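Local coordinates for protein extracellular ligand-binding receptor (Desulfohalobium retbaense DSM 5692, PDB 5ERE) that probably senses small molecules outside the cell, its leucine-binding-protein-like module holding 2-oxo-4-methylpentanoic acid and its tandem PAS sensor region holding cytosine, at residues 49-54 / 75-80; 145-148 / 153-156; 424-429 / 434-439. All coordinates share one frame; numbering follows the deposited sequence.

Contact 1: residues 49-54 / 75-80; sequences TAVQAF and SSAIHP
A77 is the first residue of 75-80 to meet the other helix: its CB points at 49-54 and lies 3.6 Å from V51 CG2, methyl against methyl. V51 offers that methyl because its chi1 of 168° sets CG2 anti to the carbonyl carbon while CG1 takes the place anti to the backbone N. Next along comes I78, which is covered by the other helix more extensively than A77. Its CD1 reaches back to the A50 carbonyl, 3.9 Å from A50 O, an oxygen already taken up by the helical bond from F54 N. One step nearer the backbone, I78 CG1 lies 4.0 Å from F54 CB. The second branch works differently: I78 CG2 sits over one face of the F54 ring in a CH-pi contact, 4.3 Å from the centroid and 27° off the normal. The helices 47-60 and 72-84 belong to the first alpha/beta lobe of a periplasmic-binding-protein fold, where they pack side by side against its parallel sheet, and I7 of strand 3-8 touches both F54 and I78. Over these short segments the axes come within 9.3 Å and cross at -40°. With only a methyl at I78, as in an alanine, that face of the F54 ring would probably lose its cover and a gap would open beside the A50 carbonyl, leaving the ring freer to shift.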
loop_
_atom_site.group_PDB
_atom_site.type_symbol
_atom_site.label_atom_id
_atom_site.label_comp_id
_atom_site.label_asym_id
_atom_site.label_seq_id
_atom_site.Cartn_x
_atom_site.Cartn_y
_atom_site.Cartn_z
ATOM N N THR A 49 24.648 22.167 -6.440
ATOM C CA THR A 49 24.646 22.402 -7.867
ATOM C C THR A 49 23.193 22.619 -8.347
ATOM O O THR A 49 22.950 23.406 -9.258
ATOM C CB THR A 49 25.332 21.237 -8.628
ATOM O OG1 THR A 49 24.779 19.989 -8.198
ATOM C CG2 THR A 49 26.841 21.208 -8.334
ATOM N N ALA A 50 22.230 21.973 -7.693
ATOM C CA ALA A 50 20.813 22.165 -8.035
ATOM C C ALA A 50 20.266 23.503 -7.557
ATOM O O ALA A 50 19.434 24.108 -8.241
ATOM C CB ALA A 50 19.979 21.054 -7.470
ATOM N N VAL A 51 20.717 23.961 -6.392
ATOM C CA VAL A 51 20.256 25.244 -5.866
ATOM C C VAL A 51 20.815 26.346 -6.770
ATOM O O VAL A 51 20.106 27.304 -7.122
ATOM C CB VAL A 51 20.667 25.427 -4.388
ATOM C CG1 VAL A 51 20.454 26.879 -3.901
ATOM C CG2 VAL A 51 19.876 24.439 -3.517
ATOM N N GLN A 52 22.062 26.164 -7.194
ATOM C CA GLN A 52 22.691 27.045 -8.173
ATOM C C GLN A 52 21.938 27.085 -9.506
ATOM O O GLN A 52 21.698 28.168 -10.037
ATOM C CB GLN A 52 24.141 26.615 -8.416
ATOM C CG GLN A 52 24.975 27.650 -9.136
ATOM C CD GLN A 52 25.244 28.865 -8.285
ATOM O OE1 GLN A 52 25.966 28.785 -7.292
ATOM N NE2 GLN A 52 24.658 30.001 -8.661
ATOM N N ALA A 53 21.563 25.927 -10.054
ATOM C CA ALA A 53 20.744 25.913 -11.286
ATOM C C ALA A 53 19.444 26.696 -11.103
ATOM O O ALA A 53 19.067 27.503 -11.953
ATOM C CB ALA A 53 20.435 24.472 -11.729
ATOM N N PHE A 54 18.757 26.471 -9.985
ATOM C CA PHE A 54 17.539 27.218 -9.700
ATOM C C PHE A 54 17.780 28.738 -9.649
ATOM O O PHE A 54 17.101 29.500 -10.350
ATOM C CB PHE A 54 16.917 26.752 -8.379
ATOM C CG PHE A 54 15.737 27.578 -7.945
ATOM C CD1 PHE A 54 14.504 27.430 -8.564
ATOM C CD2 PHE A 54 15.863 28.515 -6.924
ATOM C CE1 PHE A 54 13.424 28.203 -8.163
ATOM C CE2 PHE A 54 14.792 29.282 -6.520
ATOM C CZ PHE A 54 13.570 29.132 -7.134
ATOM N N SER A 75 14.737 18.522 -5.204
ATOM C CA SER A 75 13.391 19.002 -4.979
ATOM C C SER A 75 13.232 19.499 -3.535
ATOM O O SER A 75 12.558 20.490 -3.298
ATOM C CB SER A 75 12.351 17.913 -5.297
ATOM O OG SER A 75 12.222 17.683 -6.710
ATOM N N SER A 76 13.849 18.815 -2.574
ATOM C CA SER A 76 13.725 19.227 -1.185
ATOM C C SER A 76 14.400 20.593 -0.964
ATOM O O SER A 76 13.886 21.420 -0.226
ATOM C CB SER A 76 14.306 18.151 -0.264
ATOM O OG SER A 76 13.378 17.088 -0.109
ATOM N N ALA A 77 15.508 20.842 -1.656
ATOM C CA ALA A 77 16.242 22.106 -1.540
ATOM C C ALA A 77 15.542 23.247 -2.281
ATOM O O ALA A 77 15.583 24.396 -1.845
ATOM C CB ALA A 77 17.648 21.942 -2.067
ATOM N N ILE A 78 14.928 22.951 -3.422
ATOM C CA ILE A 78 14.296 24.011 -4.209
ATOM C C ILE A 78 12.943 24.414 -3.591
ATOM O O ILE A 78 12.557 25.581 -3.652
ATOM C CB ILE A 78 14.151 23.575 -5.689
ATOM C CG1 ILE A 78 15.548 23.610 -6.329
ATOM C CG2 ILE A 78 13.177 24.476 -6.439
ATOM C CD1 ILE A 78 15.714 22.913 -7.686
ATOM N N HIS A 79 12.253 23.455 -2.977
ATOM C CA HIS A 79 10.916 23.662 -2.409
ATOM C C HIS A 79 10.751 24.982 -1.592
ATOM O O HIS A 79 9.877 25.801 -1.903
ATOM C CB HIS A 79 10.555 22.436 -1.563
ATOM C CG HIS A 79 9.423 22.649 -0.607
ATOM N ND1 HIS A 79 8.108 22.680 -1.005
ATOM C CD2 HIS A 79 9.408 22.798 0.741
ATOM C CE1 HIS A 79 7.331 22.853 0.045
ATOM N NE2 HIS A 79 8.096 22.933 1.118
ATOM N N PRO A 80 11.589 25.207 -0.563
ATOM C CA PRO A 80 11.432 26.461 0.205
ATOM C C PRO A 80 11.858 27.718 -0.548
ATOM O O PRO A 80 11.347 28.797 -0.271
ATOM C CB PRO A 80 12.337 26.247 1.418
ATOM C CG PRO A 80 13.334 25.226 0.967
ATOM C CD PRO A 80 12.576 24.308 0.051
#

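Contact 2: residues 145-148 / 153-156; sequences MLED and QVVA
V154 lays its CG2 methyl on the backbone carbonyl of L146, 3.7 Å from L146 O and 4.1 Å from L146 C. Its other methyl meets a side chain instead: V154 CG1 is 4.2 Å from E147 CG, and the two side chains run across each other at about a right angle. The valine therefore straddles two successive residues of the helix, one branch on main chain and one on aliphatic carbon. The CB points at the helix, and with chi1 168° CG1 is held anti to the backbone N on the E147 side, which leaves CG2 to meet the L146 carbonyl. E147 takes part through the methylene of CG; from there its chain runs on extended, chi2 176°, and carries the carboxylate away from the valine. The contact is light, burying 101 Å² in all, and rests on van der Waals touch. E147 and V154 are the closest pair along the backbones, with 6.3 Å between E147 CA and V154 CA. L146 turns its buried side chain elsewhere, onto V131 of strand 129-134 and onto Q116 and L123 of helix 112-123, so the helix is packed from more than one direction. The partner strand, meanwhile, is tied into the sheet: Q153 and V155 share backbone hydrogen bonds with I129, and A156 with V131. V154 thus marks the place where the chain, having left helix 137-149, re-enters the sheet alongside strand 129-134, which makes this the closing end of a classical beta-alpha-beta crossover in the second alpha/beta lobe of the periplasmic binding protein fold.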
loop_
_atom_site.group_PDB
_atom_site.type_symbol
_atom_site.label_atom_id
_atom_site.label_comp_id
_atom_site.label_asym_id
_atom_site.label_seq_id
_atom_site.Cartn_x
_atom_site.Cartn_y
_atom_site.Cartn_z
HETATM N N MSE A 145 13.224 4.389 7.232
HETATM C CA MSE A 145 11.893 3.776 7.175
HETATM C C MSE A 145 11.965 2.303 7.441
HETATM O O MSE A 145 11.148 1.741 8.171
HETATM C CB MSE A 145 11.254 3.965 5.815
HETATM C CG MSE A 145 10.875 5.365 5.502
HETATM SE SE MSE A 145 9.075 5.826 6.080
HETATM C CE MSE A 145 9.106 7.610 5.290
ATOM N N LEU A 146 12.931 1.675 6.793
ATOM C CA LEU A 146 13.085 0.256 6.894
ATOM C C LEU A 146 13.508 -0.107 8.324
ATOM O O LEU A 146 13.040 -1.096 8.885
ATOM C CB LEU A 146 14.087 -0.221 5.856
ATOM C CG LEU A 146 13.508 -0.328 4.438
ATOM C CD1 LEU A 146 14.607 -0.506 3.415
ATOM C CD2 LEU A 146 12.503 -1.470 4.371
ATOM N N GLU A 147 14.350 0.732 8.918
ATOM C CA GLU A 147 14.803 0.530 10.296
ATOM C C GLU A 147 13.671 0.642 11.301
ATOM O O GLU A 147 13.639 -0.088 12.287
ATOM C CB GLU A 147 15.883 1.541 10.647
ATOM C CG GLU A 147 17.249 1.170 10.127
ATOM C CD GLU A 147 18.274 2.234 10.417
ATOM O OE1 GLU A 147 17.878 3.339 10.860
ATOM O OE2 GLU A 147 19.466 1.966 10.193
ATOM N N ASP A 148 12.740 1.557 11.053
ATOM C CA ASP A 148 11.600 1.733 11.946
ATOM C C ASP A 148 10.630 0.566 11.850
ATOM O O ASP A 148 9.997 0.183 12.833
ATOM C CB ASP A 148 10.872 3.031 11.637
ATOM C CG ASP A 148 11.662 4.251 12.059
ATOM O OD1 ASP A 148 12.882 4.118 12.318
ATOM O OD2 ASP A 148 11.065 5.346 12.130
ATOM N N GLN A 153 15.007 -7.225 12.213
ATOM C CA GLN A 153 15.448 -7.911 11.008
ATOM C C GLN A 153 16.563 -7.173 10.252
ATOM O O GLN A 153 17.320 -7.795 9.498
ATOM C CB GLN A 153 14.254 -8.140 10.071
ATOM C CG GLN A 153 13.202 -9.118 10.579
ATOM C CD GLN A 153 12.348 -8.570 11.713
ATOM O OE1 GLN A 153 12.314 -7.359 11.981
ATOM N NE2 GLN A 153 11.648 -9.475 12.398
ATOM N N VAL A 154 16.666 -5.862 10.447
ATOM C CA VAL A 154 17.647 -5.067 9.715
ATOM C C VAL A 154 19.020 -5.213 10.381
ATOM O O VAL A 154 19.240 -4.703 11.482
ATOM C CB VAL A 154 17.228 -3.572 9.633
ATOM C CG1 VAL A 154 18.380 -2.711 9.139
ATOM C CG2 VAL A 154 15.995 -3.387 8.699
ATOM N N VAL A 155 19.929 -5.906 9.696
ATOM C CA VAL A 155 21.225 -6.293 10.274
ATOM C C VAL A 155 22.399 -5.446 9.754
ATOM O O VAL A 155 23.543 -5.616 10.185
ATOM C CB VAL A 155 21.517 -7.797 10.000
ATOM C CG1 VAL A 155 20.371 -8.654 10.508
ATOM C CG2 VAL A 155 21.776 -8.088 8.507
ATOM N N ALA A 156 22.111 -4.522 8.842
ATOM C CA ALA A 156 23.139 -3.703 8.210
ATOM C C ALA A 156 22.501 -2.600 7.359
ATOM O O ALA A 156 21.541 -2.861 6.642
ATOM C CB ALA A 156 24.046 -4.562 7.352
#

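Contact 3: residues 424-429 / 434-439; sequences SQAIKM and VGIDLE. With CYT (6-aminopyrimidin-2(1H)-one), chain C.
S424 and D437 are joined by two hydrogen bonds: S424 N gives to D437 O at 2.8 Å, in the carbonyl plane, and D437 N gives to S424 OG in a nearly straight bond, 175° at the hydrogen. The serine hydroxyl stands in for a strand carbonyl here; chi1 of 76° swings OG between backbone N and carbonyl carbon, where it also donates to Q425 O. Farther along, I427 and G435 form an antiparallel hydrogen-bonded pair, I427 N to G435 O at 3.0 Å and G435 N to I427 O at 2.8 Å, followed by the non-hydrogen-bonded pair K428 with V434.

Apolar contacts gather on A426, whose CB touches V434 CG1 at 4.0 Å and I436 CG1 at 4.1 Å. The selenomethionine M429, bent at chi2, brings CE back to D437 CB, 3.7 Å away.

The same two residues face the bound cytosine. M429 SE lies 3.4 Å from both O2 and C2 of CYT, while D437 OD2 comes within 3.2 Å of its C6. That carboxylate is held by S454 at OD1 and Q411 at OD2; Q409, V430 N and E431 hydrogen-bond the base itself. The whole is a beta hairpin whose strands and turn form part of the cytosine pocket in a Cache-type, PAS-like sensor domain.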
loop_
_atom_site.group_PDB
_atom_site.type_symbol
_atom_site.label_atom_id
_atom_site.label_comp_id
_atom_site.label_asym_id
_atom_site.label_seq_id
_atom_site.Cartn_x
_atom_site.Cartn_y
_atom_site.Cartn_z
ATOM N N SER A 424 -21.631 -16.891 14.305
ATOM C CA SER A 424 -22.842 -16.671 13.517
ATOM C C SER A 424 -22.525 -16.341 12.059
ATOM O O SER A 424 -21.411 -15.949 11.707
ATOM C CB SER A 424 -23.703 -15.537 14.116
ATOM O OG SER A 424 -23.145 -14.266 13.837
ATOM N N GLN A 425 -23.530 -16.524 11.205
ATOM C CA GLN A 425 -23.569 -15.890 9.899
ATOM C C GLN A 425 -23.718 -14.387 10.129
ATOM O O GLN A 425 -24.052 -13.991 11.219
ATOM C CB GLN A 425 -24.772 -16.392 9.082
ATOM C CG GLN A 425 -24.906 -17.875 8.915
ATOM C CD GLN A 425 -23.778 -18.488 8.082
ATOM O OE1 GLN A 425 -23.077 -17.791 7.336
ATOM N NE2 GLN A 425 -23.597 -19.797 8.211
ATOM N N ALA A 426 -23.525 -13.574 9.097
ATOM C CA ALA A 426 -23.752 -12.125 9.190
ATOM C C ALA A 426 -25.246 -11.799 9.179
ATOM O O ALA A 426 -25.894 -11.892 8.148
ATOM C CB ALA A 426 -23.045 -11.422 8.051
ATOM N N ILE A 427 -25.799 -11.467 10.336
ATOM C CA ILE A 427 -27.242 -11.310 10.486
ATOM C C ILE A 427 -27.492 -9.990 11.193
ATOM O O ILE A 427 -26.576 -9.408 11.763
ATOM C CB ILE A 427 -27.901 -12.478 11.295
ATOM C CG1 ILE A 427 -27.275 -12.576 12.717
ATOM C CG2 ILE A 427 -27.777 -13.833 10.546
ATOM C CD1 ILE A 427 -27.988 -13.561 13.665
ATOM N N LYS A 428 -28.731 -9.520 11.146
ATOM C CA LYS A 428 -29.111 -8.265 11.814
ATOM C C LYS A 428 -29.148 -8.467 13.332
ATOM O O LYS A 428 -29.816 -9.358 13.858
ATOM C CB LYS A 428 -30.461 -7.761 11.284
ATOM C CG LYS A 428 -30.930 -6.407 11.867
ATOM C CD LYS A 428 -30.162 -5.206 11.301
ATOM C CE LYS A 428 -30.709 -3.881 11.846
ATOM N NZ LYS A 428 -32.061 -3.513 11.307
HETATM N N MSE A 429 -28.387 -7.648 14.036
HETATM C CA MSE A 429 -28.294 -7.743 15.483
HETATM C C MSE A 429 -29.249 -6.711 16.136
HETATM O O MSE A 429 -29.588 -5.719 15.496
HETATM C CB MSE A 429 -26.849 -7.501 15.903
HETATM C CG MSE A 429 -25.850 -8.456 15.269
HETATM SE SE MSE A 429 -26.068 -10.269 15.988
HETATM C CE MSE A 429 -24.807 -11.216 14.798
ATOM N N VAL A 434 -25.959 -5.295 10.610
ATOM C CA VAL A 434 -25.642 -6.663 10.191
ATOM C C VAL A 434 -24.237 -6.984 10.710
ATOM O O VAL A 434 -23.256 -6.352 10.296
ATOM C CB VAL A 434 -25.702 -6.808 8.681
ATOM C CG1 VAL A 434 -25.392 -8.202 8.230
ATOM C CG2 VAL A 434 -27.094 -6.421 8.190
ATOM N N GLY A 435 -24.147 -7.928 11.632
ATOM C CA GLY A 435 -22.860 -8.251 12.216
ATOM C C GLY A 435 -22.652 -9.741 12.392
ATOM O O GLY A 435 -23.456 -10.559 11.951
ATOM N N ILE A 436 -21.565 -10.066 13.079
ATOM C CA ILE A 436 -21.134 -11.453 13.334
ATOM C C ILE A 436 -20.810 -11.628 14.829
ATOM O O ILE A 436 -20.078 -10.815 15.393
ATOM C CB ILE A 436 -19.895 -11.833 12.484
ATOM C CG1 ILE A 436 -20.268 -11.860 11.000
ATOM C CG2 ILE A 436 -19.341 -13.213 12.904
ATOM C CD1 ILE A 436 -19.068 -11.855 10.075
ATOM N N ASP A 437 -21.464 -12.634 15.425
ATOM C CA ASP A 437 -21.463 -12.988 16.846
ATOM C C ASP A 437 -20.655 -14.268 17.105
ATOM O O ASP A 437 -20.892 -15.288 16.451
ATOM C CB ASP A 437 -22.928 -13.186 17.300
ATOM C CG ASP A 437 -23.064 -13.481 18.806
ATOM O OD1 ASP A 437 -22.176 -13.112 19.586
ATOM O OD2 ASP A 437 -24.084 -14.078 19.208
ATOM N N LEU A 438 -19.699 -14.226 18.031
ATOM C CA LEU A 438 -19.005 -15.434 18.482
ATOM C C LEU A 438 -19.449 -15.749 19.895
ATOM O O LEU A 438 -19.297 -14.902 20.794
ATOM C CB LEU A 438 -17.482 -15.243 18.412
ATOM C CG LEU A 438 -16.568 -16.331 18.992
ATOM C CD1 LEU A 438 -16.823 -17.678 18.414
ATOM C CD2 LEU A 438 -15.132 -15.932 18.732
ATOM N N GLU A 439 -20.021 -16.937 20.095
ATOM C CA GLU A 439 -20.532 -17.329 21.422
ATOM C C GLU A 439 -19.963 -18.628 21.949
ATOM O O GLU A 439 -19.769 -19.590 21.206
ATOM C CB GLU A 439 -22.048 -17.463 21.411
ATOM C CG GLU A 439 -22.801 -16.216 20.937
ATOM C CD GLU A 439 -23.933 -15.753 21.879
ATOM O OE1 GLU A 439 -24.066 -16.273 23.015
ATOM O OE2 GLU A 439 -24.689 -14.830 21.483
HETATM N N3 CYT C . -26.545 -8.999 19.824
HETATM C C4 CYT C . -25.548 -9.483 20.564
HETATM N N1 CYT C . -27.122 -11.216 19.170
HETATM C C2 CYT C . -27.355 -9.835 19.112
HETATM O O2 CYT C . -28.274 -9.398 18.383
HETATM N N4 CYT C . -24.787 -8.592 21.260
HETATM C C5 CYT C . -25.290 -10.896 20.639
HETATM C C6 CYT C . -26.089 -11.717 19.936
#

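In the fold
Contacts 1 and 2 belong to the two lobes of the binding-protein module, their centres 30 Å apart and their nearest atoms about 12 Å. Neither touches 2-oxo-4-methylpentanoic acid, which lies about 11 Å from the A50 side chain and about 14 Å from that of L146; yet helix 72-84, through S72 and W73, and helix 137-149, through L138, each contribute to its pocket near their N-terminal ends. Contact 3 sits in the sensor region and touches a different ligand, cytosine. Its centre is 58 Å from contact 1, across the middle of the chain, and 41 Å from contact 2, so the two ligand sites are well separated.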